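Local coordinates for protein 3-dehydroquinate dehydratase (PDB 2YR1) that probably catalyses the cis-dehydration of 3-dehydroquinate to 3-dehydroshikimate, the third step of the chorismate pathway, by way of a Schiff-base intermediate, at residues 24-29 with 35-40; 205-208 with 214-217. All blocks are in the same frame, centred on the assembly; numbering follows the deposited sequence.

Contact 1 of 2, residues 24-29 with 35-40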
loop_
_atom_site.group_PDB
_atom_site.type_symbol
_atom_site.label_atom_id
_atom_site.label_comp_id
_atom_site.label_asym_id
_atom_site.label_seq_id
_atom_site.Cartn_x
_atom_site.Cartn_y
_atom_site.Cartn_z
ATOM N N ALA A 24 -18.703 -6.411 -3.723
ATOM C CA ALA A 24 -19.450 -5.839 -2.601
ATOM C C ALA A 24 -20.419 -6.872 -2.021
ATOM O O ALA A 24 -21.193 -7.481 -2.749
ATOM C CB ALA A 24 -20.209 -4.590 -3.068
ATOM N N PRO A 25 -20.399 -7.065 -0.695
ATOM C CA PRO A 25 -21.296 -8.042 -0.086
ATOM C C PRO A 25 -22.707 -7.526 0.167
ATOM O O PRO A 25 -22.922 -6.346 0.381
ATOM C CB PRO A 25 -20.601 -8.353 1.221
ATOM C CG PRO A 25 -20.147 -6.976 1.628
ATOM C CD PRO A 25 -19.526 -6.469 0.332
ATOM N N VAL A 26 -23.660 -8.439 0.133
ATOM C CA VAL A 26 -25.043 -8.118 0.427
ATOM C C VAL A 26 -25.340 -9.071 1.567
ATOM O O VAL A 26 -25.231 -10.290 1.404
ATOM C CB VAL A 26 -25.996 -8.447 -0.735
ATOM C CG1 VAL A 26 -27.436 -8.289 -0.271
ATOM C CG2 VAL A 26 -25.735 -7.534 -1.907
ATOM N N VAL A 27 -25.649 -8.519 2.735
ATOM C CA VAL A 27 -25.975 -9.331 3.892
ATOM C C VAL A 27 -27.403 -8.968 4.260
ATOM O O VAL A 27 -27.739 -7.792 4.446
ATOM C CB VAL A 27 -25.038 -9.053 5.100
ATOM C CG1 VAL A 27 -23.599 -9.389 4.739
ATOM C CG2 VAL A 27 -25.149 -7.606 5.533
ATOM N N GLY A 28 -28.252 -9.980 4.325
ATOM C CA GLY A 28 -29.641 -9.746 4.660
ATOM C C GLY A 28 -30.203 -10.955 5.372
ATOM O O GLY A 28 -30.162 -12.062 4.846
ATOM N N GLU A 29 -30.726 -10.739 6.573
ATOM C CA GLU A 29 -31.297 -11.817 7.355
ATOM C C GLU A 29 -32.454 -12.483 6.626
ATOM O O GLU A 29 -32.628 -13.700 6.713
ATOM C CB GLU A 29 -31.781 -11.285 8.698
ATOM C CG GLU A 29 -32.160 -12.370 9.685
ATOM C CD GLU A 29 -32.540 -11.811 11.042
ATOM O OE1 GLU A 29 -32.841 -12.620 11.947
ATOM O OE2 GLU A 29 -32.535 -10.563 11.200
ATOM N N LEU A 35 -32.893 -8.293 -0.570
ATOM C CA LEU A 35 -33.267 -7.576 -1.786
ATOM C C LEU A 35 -33.110 -6.058 -1.660
ATOM O O LEU A 35 -32.925 -5.362 -2.659
ATOM C CB LEU A 35 -34.709 -7.922 -2.161
ATOM C CG LEU A 35 -35.762 -7.596 -1.097
ATOM C CD1 LEU A 35 -36.112 -6.113 -1.158
ATOM C CD2 LEU A 35 -37.011 -8.445 -1.331
ATOM N N ARG A 36 -33.198 -5.544 -0.437
ATOM C CA ARG A 36 -33.037 -4.110 -0.208
ATOM C C ARG A 36 -31.565 -3.752 -0.387
ATOM O O ARG A 36 -31.232 -2.806 -1.097
ATOM C CB ARG A 36 -33.469 -3.739 1.208
ATOM C CG ARG A 36 -34.948 -3.897 1.486
ATOM C CD ARG A 36 -35.212 -3.785 2.983
ATOM N NE ARG A 36 -36.611 -4.034 3.310
ATOM C CZ ARG A 36 -37.607 -3.228 2.969
ATOM N NH1 ARG A 36 -37.359 -2.116 2.288
ATOM N NH2 ARG A 36 -38.850 -3.533 3.312
ATOM N N GLU A 37 -30.698 -4.518 0.276
ATOM C CA GLU A 37 -29.251 -4.335 0.205
ATOM C C GLU A 37 -28.733 -4.375 -1.235
ATOM O O GLU A 37 -27.905 -3.556 -1.621
ATOM C CB GLU A 37 -28.550 -5.426 1.027
ATOM C CG GLU A 37 -28.331 -5.111 2.498
ATOM C CD GLU A 37 -29.507 -4.387 3.133
ATOM O OE1 GLU A 37 -29.762 -3.221 2.746
ATOM O OE2 GLU A 37 -30.175 -4.979 4.017
ATOM N N ALA A 38 -29.225 -5.330 -2.024
ATOM C CA ALA A 38 -28.812 -5.484 -3.423
ATOM C C ALA A 38 -29.080 -4.249 -4.264
ATOM O O ALA A 38 -28.204 -3.794 -4.996
ATOM C CB ALA A 38 -29.505 -6.674 -4.046
ATOM N N GLU A 39 -30.293 -3.709 -4.175
ATOM C CA GLU A 39 -30.629 -2.518 -4.941
ATOM C C GLU A 39 -29.624 -1.425 -4.614
ATOM O O GLU A 39 -29.026 -0.831 -5.515
ATOM C CB GLU A 39 -32.055 -2.055 -4.613
ATOM C CG GLU A 39 -32.272 -0.530 -4.572
ATOM C CD GLU A 39 -31.979 0.194 -5.889
ATOM O OE1 GLU A 39 -32.511 -0.223 -6.944
ATOM O OE2 GLU A 39 -31.228 1.199 -5.857
ATOM N N GLU A 40 -29.442 -1.181 -3.318
ATOM C CA GLU A 40 -28.511 -0.171 -2.822
ATOM C C GLU A 40 -27.067 -0.403 -3.260
ATOM O O GLU A 40 -26.409 0.508 -3.773
ATOM C CB GLU A 40 -28.558 -0.121 -1.291
ATOM C CG GLU A 40 -29.834 0.477 -0.726
ATOM C CD GLU A 40 -30.039 1.927 -1.150
ATOM O OE1 GLU A 40 -30.999 2.558 -0.653
ATOM O OE2 GLU A 40 -29.246 2.435 -1.979
#

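Contact 2 of 2, residues 205-208 with 214-217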
loop_
_atom_site.group_PDB
_atom_site.type_symbol
_atom_site.label_atom_id
_atom_site.label_comp_id
_atom_site.label_asym_id
_atom_site.label_seq_id
_atom_site.Cartn_x
_atom_site.Cartn_y
_atom_site.Cartn_z
ATOM N N THR A 205 -6.696 -12.283 -1.906
ATOM C CA THR A 205 -6.148 -12.289 -0.563
ATOM C C THR A 205 -6.442 -10.968 0.125
ATOM O O THR A 205 -6.671 -9.939 -0.531
ATOM C CB THR A 205 -4.602 -12.480 -0.543
ATOM O OG1 THR A 205 -3.975 -11.332 -1.114
ATOM C CG2 THR A 205 -4.170 -13.747 -1.299
ATOM N N MET A 206 -6.440 -11.006 1.452
ATOM C CA MET A 206 -6.660 -9.812 2.257
ATOM C C MET A 206 -6.280 -10.022 3.719
ATOM O O MET A 206 -6.313 -11.146 4.238
ATOM C CB MET A 206 -8.133 -9.346 2.196
ATOM C CG MET A 206 -9.159 -10.387 2.638
ATOM S SD MET A 206 -9.656 -11.472 1.271
ATOM C CE MET A 206 -10.964 -10.518 0.497
ATOM N N ALA A 207 -5.868 -8.934 4.353
ATOM C CA ALA A 207 -5.585 -8.915 5.786
ATOM C C ALA A 207 -6.790 -8.056 6.185
ATOM O O ALA A 207 -7.036 -6.997 5.584
ATOM C CB ALA A 207 -4.277 -8.178 6.093
ATOM N N MET A 208 -7.560 -8.524 7.158
ATOM C CA MET A 208 -8.758 -7.813 7.602
ATOM C C MET A 208 -8.397 -6.748 8.620
ATOM O O MET A 208 -7.226 -6.566 8.918
ATOM C CB MET A 208 -9.723 -8.825 8.206
ATOM C CG MET A 208 -10.076 -9.938 7.221
ATOM S SD MET A 208 -11.174 -11.164 7.931
ATOM C CE MET A 208 -9.956 -12.211 8.797
ATOM N N ILE A 214 -4.520 -1.458 3.908
ATOM C CA ILE A 214 -3.614 -1.307 2.770
ATOM C C ILE A 214 -3.730 -2.451 1.785
ATOM O O ILE A 214 -3.575 -2.255 0.570
ATOM C CB ILE A 214 -2.113 -1.176 3.203
ATOM C CG1 ILE A 214 -1.243 -0.858 1.980
ATOM C CG2 ILE A 214 -1.612 -2.489 3.831
ATOM C CD1 ILE A 214 -1.579 0.478 1.276
ATOM N N THR A 215 -4.009 -3.643 2.305
ATOM C CA THR A 215 -4.112 -4.813 1.451
ATOM C C THR A 215 -5.326 -4.808 0.527
ATOM O O THR A 215 -5.297 -5.416 -0.551
ATOM C CB THR A 215 -4.076 -6.093 2.292
ATOM O OG1 THR A 215 -3.553 -7.147 1.495
ATOM C CG2 THR A 215 -5.453 -6.480 2.772
ATOM N N ARG A 216 -6.382 -4.111 0.929
ATOM C CA ARG A 216 -7.587 -4.019 0.118
ATOM C C ARG A 216 -7.408 -2.984 -0.993
ATOM O O ARG A 216 -8.101 -3.013 -2.009
ATOM C CB ARG A 216 -8.795 -3.628 1.005
ATOM C CG ARG A 216 -9.050 -4.586 2.155
ATOM C CD ARG A 216 -10.327 -4.216 2.923
ATOM N NE ARG A 216 -10.664 -5.157 3.987
ATOM C CZ ARG A 216 -11.189 -6.365 3.792
ATOM N NH1 ARG A 216 -11.439 -6.801 2.567
ATOM N NH2 ARG A 216 -11.487 -7.141 4.828
ATOM N N LEU A 217 -6.461 -2.073 -0.810
ATOM C CA LEU A 217 -6.237 -1.025 -1.795
ATOM C C LEU A 217 -5.030 -1.289 -2.691
ATOM O O LEU A 217 -4.955 -0.748 -3.791
ATOM C CB LEU A 217 -6.037 0.322 -1.084
ATOM C CG LEU A 217 -7.123 0.851 -0.132
ATOM C CD1 LEU A 217 -6.595 2.041 0.635
ATOM C CD2 LEU A 217 -8.377 1.235 -0.916
HETATM O O HOH W 1 -3.959 -8.496 -0.544
HETATM O O HOH W 2 -6.635 -7.270 -2.263
HETATM O O HOH W 3 -8.718 -4.836 5.975
#

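Contact 1 of 2, residues 24-29 with 35-40
Val26 points from strand 21-26 at the helix and meets Glu37 and Ala38 there with both methyls. The branch CG1, anti to the backbone N (chi1 171°), presses against the first methylene of Glu37, with Val26 CG1 only 3.3 Å from Glu37 CB. The second branch lies further along the helix and faces Ala38, its CG2 standing 4.4 Å from Ala38 CB. The side chains of Val26 and Glu37 are set at a slant to one another, and the apolar stem of the glutamate takes the contact. Beyond CB, Glu37 CG comes to 3.4 Å from the carbonyl oxygen Val27 O; the bend at chi2 (39°) then turns the carboxyl carbon away from that carbonyl, and the carboxylate oxygen Glu37 OE2 stays 3.7 Å from Val27 O. No hydrogen bond joins the two segments, whose closest alpha carbons, those of Val26 and Glu37, are 5.7 Å apart. Strand 21-26 and helix 31-43 open the first beta-alpha-beta unit of the TIM barrel, which is completed by strand 48-52, the parallel neighbour that bonds to the backbone of Val26. The valine therefore belongs to the layer between barrel and helix, where Val34, Val41 and Leu49 also touch it. With both methyls gone, as in an alanine here, a gap is likely to open beside Glu37 CB and Ala38, leaving the glutamate stem without the methyl it leans on. Val27 turns its side chain from the helix toward Arg52 and Gln233, offering the helix its carbonyl instead. Glu37 also touches Asn232, from the loop that follows the last barrel strand.

Contact 2 of 2, residues 205-208 with 214-217
One face of the Arg216 guanidinium is overlaid by strand 203-207, with the carbonyl oxygen of Ala207 and the CB of Met206 above it. Met208 approaches the group at a slant, its CG lying 3.9 Å from Arg216 NH2. That same nitrogen is hydrogen-bonded to the carbonyl of Pro237, which helps fix how the plane is turned. The arginine gets there as an extended chain from CG to NE, with the final twist (chi4 -75°) setting the plane against the strand. A water 2.8 Å from Ala207 O donates to that oxygen and accepts a weak hydrogen bond from Arg216 NE, bridging strand and helix. In the (beta/alpha)8 barrel these are the seventh strand and the short helix 213-218 that follows it, and Arg216 is predicted to bind 3-dehydroquinate. Thr215 points toward the strand. The 2.9 Å between Thr215 CG2 and Ala207 N is too short for a methyl, so the placement of the threonine branches is doubtful. A second water lies 2.9 Å from Thr215 O and 3.2 Å from Thr205 O, with more acceptors in range than it has protons to give. Leu188 and Leu189 of helix 182-198 also touch the Thr215 side chain.

Overall arrangement
Contacts 1 and 2 belong to one barrel, at its first and seventh strands, between which strand 226-228 is the eighth. Their centres are 22 Å apart and their nearest atoms about 8 Å, without touching. Both border the predicted 3-dehydroquinate site. The Val27 side chain is about 4 Å from those of Arg52 and Ser235, while that of Met206 is about 4 Å from Lys174, the predicted Schiff-base lysine. Gln239, another predicted substrate ligand, lies near both, in touch with Pro25 and about 4 Å from the Arg216 side chain. Contact 2 also adjoins the dimer interface, where Ile214 and Leu217 pack on the second subunit; contact 1 touches no other chain of the assembly.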